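Local coordinates for protein superoxide dismutase [Fe] (Aquifex pyrophilus, PDB 1COJ) that converts superoxide radicals into hydrogen peroxide and oxygen at a single iron ion held in each subunit of a homotetramer, at residues A[27-30]-A[31-35]; A[79-82]-A[83-87]. One frame throughout, in Å; residues are numbered along the deposited sequence.

In the fold
Contacts 1 and 2 are short stretches, a little over two turns each, of the two long helices of the alpha-hairpin domain, 21-47 and 63-86, and each helix gives one histidine to the same iron: His27 from contact 1, His81 from contact 2. Asp163 and His167, from the C-terminal domain, complete the protein ligands. The centres of the two contacts lie about 12 Å apart, and the helices also meet through Tyr32 OH and Glu82 OE1, 2.8 Å apart, and through the rings of Phe28 and Phe85. Contact 1 is partly buried and mixes an aromatic pair with a salt bridge on its more exposed side. Contact 2 is buried near the centre of the chain and relies on regular helix bonds and apolar packing.

Contact 1 of 2, residues A[27-30]-A[31-35]; sequences HFEA and HYKGY. With FE (Fe (III) ion), chain B.
Tyr32 brings its ring edge to one face of Phe28 in an edge-to-face pair, planes at 53°, with Tyr32 CD2 3.7 Å above the middle of the Phe28 ring. CG of Phe28 is anti to the backbone N (chi1 -166°), as is CG of Tyr32, and the two side chains leave the helix side by side, pointing the same way, with the rings turned against each other. Lys33 CE approaches Phe28 CE2 obliquely at 3.8 Å. The His31 ring has His27 CA at its edge, in plane, 3.9 Å from CD2, while His27 NE2 binds the iron at 2.1 Å. On the outer side, the extended Lys33 chain carries NZ to 2.9 Å from Glu29 OE1, a salt bridge on the syn side, 23° out of the carboxylate plane. Asp9 and Lys12 add a second charged partner to Lys33 and Glu29 respectively. At the wider pi-type turn, Tyr32 N bonds to His27 O at 3.0 Å, five residues back. His31 stacks on His167 and hydrogen-bonds Tyr170 of the second subunit. The Tyr32 hydroxyl reaches Glu82 of helix 63-86, while Pro7 and Asp9 of the N-terminal loop pack on Tyr32 and Phe28.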
loop_
_atom_site.group_PDB
_atom_site.type_symbol
_atom_site.label_atom_id
_atom_site.label_comp_id
_atom_site.label_asym_id
_atom_site.label_seq_id
_atom_site.Cartn_x
_atom_site.Cartn_y
_atom_site.Cartn_z
ATOM N N HIS A 27 -9.872 8.197 -21.449
ATOM C CA HIS A 27 -8.560 8.134 -20.812
ATOM C C HIS A 27 -7.932 9.520 -20.710
ATOM O O HIS A 27 -7.435 9.909 -19.647
ATOM C CB HIS A 27 -7.635 7.186 -21.583
ATOM C CG HIS A 27 -6.469 6.690 -20.785
ATOM N ND1 HIS A 27 -5.462 5.898 -21.296
ATOM C CD2 HIS A 27 -6.156 6.879 -19.475
ATOM C CE1 HIS A 27 -4.594 5.638 -20.307
ATOM N NE2 HIS A 27 -4.973 6.212 -19.180
ATOM N N PHE A 28 -8.001 10.275 -21.802
ATOM C CA PHE A 28 -7.432 11.615 -21.856
ATOM C C PHE A 28 -8.331 12.682 -21.235
ATOM O O PHE A 28 -7.901 13.437 -20.363
ATOM C CB PHE A 28 -7.116 11.996 -23.308
ATOM C CG PHE A 28 -6.240 13.208 -23.438
ATOM C CD1 PHE A 28 -4.856 13.074 -23.513
ATOM C CD2 PHE A 28 -6.795 14.485 -23.471
ATOM C CE1 PHE A 28 -4.030 14.197 -23.616
ATOM C CE2 PHE A 28 -5.982 15.613 -23.573
ATOM C CZ PHE A 28 -4.595 15.469 -23.646
ATOM N N GLU A 29 -9.582 12.725 -21.678
ATOM C CA GLU A 29 -10.541 13.717 -21.215
ATOM C C GLU A 29 -11.056 13.572 -19.789
ATOM O O GLU A 29 -11.325 14.574 -19.131
ATOM C CB GLU A 29 -11.727 13.795 -22.182
ATOM C CG GLU A 29 -11.353 14.143 -23.617
ATOM C CD GLU A 29 -10.692 15.506 -23.755
ATOM O OE1 GLU A 29 -10.958 16.402 -22.924
ATOM O OE2 GLU A 29 -9.908 15.684 -24.710
ATOM N N ALA A 30 -11.217 12.345 -19.307
ATOM C CA ALA A 30 -11.729 12.150 -17.956
ATOM C C ALA A 30 -10.658 11.849 -16.915
ATOM O O ALA A 30 -10.525 12.574 -15.927
ATOM C CB ALA A 30 -12.801 11.066 -17.941
ATOM N N HIS A 31 -9.900 10.780 -17.137
ATOM C CA HIS A 31 -8.862 10.373 -16.199
ATOM C C HIS A 31 -7.700 11.336 -16.087
ATOM O O HIS A 31 -7.461 11.897 -15.022
ATOM C CB HIS A 31 -8.372 8.970 -16.540
ATOM C CG HIS A 31 -9.439 7.927 -16.421
ATOM N ND1 HIS A 31 -10.006 7.594 -15.208
ATOM C CD2 HIS A 31 -10.089 7.193 -17.354
ATOM C CE1 HIS A 31 -10.962 6.699 -15.400
ATOM N NE2 HIS A 31 -11.035 6.438 -16.689
ATOM N N TYR A 32 -6.982 11.539 -17.186
ATOM C CA TYR A 32 -5.843 12.447 -17.190
ATOM C C TYR A 32 -6.196 13.845 -16.666
ATOM O O TYR A 32 -5.560 14.353 -15.736
ATOM C CB TYR A 32 -5.251 12.520 -18.601
ATOM C CG TYR A 32 -4.338 13.701 -18.845
ATOM C CD1 TYR A 32 -3.226 13.937 -18.034
ATOM C CD2 TYR A 32 -4.597 14.595 -19.882
ATOM C CE1 TYR A 32 -2.393 15.047 -18.258
ATOM C CE2 TYR A 32 -3.782 15.696 -20.114
ATOM C CZ TYR A 32 -2.683 15.920 -19.303
ATOM O OH TYR A 32 -1.887 17.013 -19.548
ATOM N N LYS A 33 -7.227 14.451 -17.241
ATOM C CA LYS A 33 -7.636 15.779 -16.822
ATOM C C LYS A 33 -8.144 15.808 -15.386
ATOM O O LYS A 33 -8.045 16.837 -14.709
ATOM C CB LYS A 33 -8.657 16.353 -17.804
ATOM C CG LYS A 33 -8.056 16.582 -19.182
ATOM C CD LYS A 33 -8.972 17.370 -20.096
ATOM C CE LYS A 33 -8.267 17.680 -21.406
ATOM N NZ LYS A 33 -9.108 18.540 -22.282
ATOM N N GLY A 34 -8.621 14.663 -14.904
ATOM C CA GLY A 34 -9.108 14.567 -13.539
ATOM C C GLY A 34 -7.966 14.687 -12.546
ATOM O O GLY A 34 -8.124 15.283 -11.475
ATOM N N TYR A 35 -6.811 14.130 -12.906
ATOM C CA TYR A 35 -5.625 14.192 -12.054
ATOM C C TYR A 35 -5.109 15.623 -11.991
ATOM O O TYR A 35 -4.629 16.070 -10.949
ATOM C CB TYR A 35 -4.521 13.267 -12.573
ATOM C CG TYR A 35 -4.907 11.807 -12.571
ATOM C CD1 TYR A 35 -5.418 11.204 -11.423
ATOM C CD2 TYR A 35 -4.787 11.034 -13.723
ATOM C CE1 TYR A 35 -5.808 9.863 -11.421
ATOM C CE2 TYR A 35 -5.174 9.691 -13.732
ATOM C CZ TYR A 35 -5.682 9.115 -12.577
ATOM O OH TYR A 35 -6.042 7.783 -12.564
HETATM FE FE FE B . -4.304 5.765 -17.204
HETATM O O HOH W 1 -3.510 5.206 -15.454
#

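Contact 2 of 2, residues A[79-82]-A[83-87]. With FE (Fe (III) ion), chain B.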
loop_
_atom_site.group_PDB
_atom_site.type_symbol
_atom_site.label_atom_id
_atom_site.label_comp_id
_atom_site.label_asym_id
_atom_site.label_seq_id
_atom_site.Cartn_x
_atom_site.Cartn_y
_atom_site.Cartn_z
ATOM N N VAL A 79 2.006 13.457 -14.629
ATOM C CA VAL A 79 3.288 13.212 -15.276
ATOM C C VAL A 79 3.355 11.928 -16.098
ATOM O O VAL A 79 3.751 11.958 -17.267
ATOM C CB VAL A 79 4.441 13.228 -14.240
ATOM C CG1 VAL A 79 5.745 12.798 -14.890
ATOM C CG2 VAL A 79 4.599 14.627 -13.650
ATOM N N LEU A 80 2.968 10.810 -15.494
ATOM C CA LEU A 80 3.003 9.520 -16.175
ATOM C C LEU A 80 2.109 9.505 -17.411
ATOM O O LEU A 80 2.491 8.958 -18.445
ATOM C CB LEU A 80 2.639 8.395 -15.202
ATOM C CG LEU A 80 3.783 7.700 -14.442
ATOM C CD1 LEU A 80 5.004 8.581 -14.274
ATOM C CD2 LEU A 80 3.274 7.206 -13.098
ATOM N N HIS A 81 0.935 10.126 -17.318
ATOM C CA HIS A 81 0.036 10.178 -18.466
ATOM C C HIS A 81 0.607 11.037 -19.587
ATOM O O HIS A 81 0.494 10.681 -20.762
ATOM C CB HIS A 81 -1.361 10.658 -18.065
ATOM C CG HIS A 81 -2.217 9.574 -17.486
ATOM N ND1 HIS A 81 -2.318 9.310 -16.139
ATOM C CD2 HIS A 81 -2.959 8.621 -18.102
ATOM C CE1 HIS A 81 -3.084 8.231 -15.979
ATOM N NE2 HIS A 81 -3.498 7.776 -17.142
ATOM N N GLU A 82 1.260 12.139 -19.231
ATOM C CA GLU A 82 1.853 13.003 -20.243
ATOM C C GLU A 82 2.987 12.294 -20.974
ATOM O O GLU A 82 3.158 12.468 -22.183
ATOM C CB GLU A 82 2.325 14.315 -19.626
ATOM C CG GLU A 82 1.169 15.161 -19.143
ATOM C CD GLU A 82 1.581 16.531 -18.651
ATOM O OE1 GLU A 82 0.675 17.357 -18.432
ATOM O OE2 GLU A 82 2.792 16.788 -18.474
ATOM N N LEU A 83 3.742 11.477 -20.248
ATOM C CA LEU A 83 4.842 10.717 -20.837
ATOM C C LEU A 83 4.294 9.597 -21.725
ATOM O O LEU A 83 4.885 9.243 -22.746
ATOM C CB LEU A 83 5.724 10.126 -19.733
ATOM C CG LEU A 83 6.558 11.104 -18.899
ATOM C CD1 LEU A 83 7.101 10.408 -17.666
ATOM C CD2 LEU A 83 7.696 11.662 -19.740
ATOM N N TYR A 84 3.147 9.060 -21.325
ATOM C CA TYR A 84 2.476 7.986 -22.049
ATOM C C TYR A 84 1.880 8.470 -23.379
ATOM O O TYR A 84 2.251 7.982 -24.447
ATOM C CB TYR A 84 1.396 7.385 -21.142
ATOM C CG TYR A 84 0.472 6.373 -21.780
ATOM C CD1 TYR A 84 0.899 5.072 -22.041
ATOM C CD2 TYR A 84 -0.853 6.699 -22.062
ATOM C CE1 TYR A 84 0.024 4.117 -22.557
ATOM C CE2 TYR A 84 -1.736 5.752 -22.580
ATOM C CZ TYR A 84 -1.294 4.463 -22.818
ATOM O OH TYR A 84 -2.189 3.505 -23.245
ATOM N N PHE A 85 0.975 9.441 -23.313
ATOM C CA PHE A 85 0.344 9.977 -24.515
ATOM C C PHE A 85 1.361 10.617 -25.453
ATOM O O PHE A 85 1.309 10.421 -26.671
ATOM C CB PHE A 85 -0.723 11.010 -24.143
ATOM C CG PHE A 85 -1.917 10.430 -23.440
ATOM C CD1 PHE A 85 -2.614 9.360 -23.992
ATOM C CD2 PHE A 85 -2.356 10.964 -22.230
ATOM C CE1 PHE A 85 -3.729 8.831 -23.356
ATOM C CE2 PHE A 85 -3.472 10.442 -21.585
ATOM C CZ PHE A 85 -4.161 9.374 -22.149
ATOM N N GLY A 86 2.310 11.346 -24.873
ATOM C CA GLY A 86 3.332 12.025 -25.648
ATOM C C GLY A 86 4.238 11.162 -26.501
ATOM O O GLY A 86 4.871 11.658 -27.434
ATOM N N MET A 87 4.299 9.870 -26.211
ATOM C CA MET A 87 5.156 8.992 -26.987
ATOM C C MET A 87 4.398 8.076 -27.943
ATOM O O MET A 87 4.964 7.107 -28.447
ATOM C CB MET A 87 6.060 8.165 -26.066
ATOM C CG MET A 87 5.330 7.156 -25.191
ATOM S SD MET A 87 6.462 6.155 -24.221
ATOM C CE MET A 87 7.048 5.028 -25.459
HETATM FE FE FE B . -4.304 5.765 -17.204
HETATM O O HOH W 1 -3.510 5.206 -15.454
#
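Four backbone hydrogen bonds link Leu83, Tyr84, Phe85 and Gly86 to the carbonyls of Val79, Leu80, His81 and Glu82, the regular pattern of an alpha-helix. The bond from Phe85 N to His81 O is 2.9 Å long. Apolar contact is made by Val79 CG1 and Leu83 CD1, 3.9 Å apart in side chains that point the same way, on a flank also packed against the fourth subunit. Among the rings, Phe85 CE2 reaches the edge of His81, 4.0 Å from CD2, in an oblique pairing with planes at 35°. CG of Phe85 lies beside its backbone N (chi1 -68°), which also brings CD2 within 3.2 Å of His81 O. The Phe85 ring meets that of His27 edge-to-face as well. With the Phe85 ring cut back to an alanine, the edge of the His81 imidazole is likely to lose its aromatic neighbour and a gap to open beside it and His27. Metal binding runs through His81 NE2, 2.2 Å from the iron, while ND1 hydrogen-bonds Gly77 O one turn earlier. Both imidazole nitrogens are thus engaged, so the ring's rotation is fixed; the carbonyl at ND1 probably makes the imidazole a stronger electron donor to the iron.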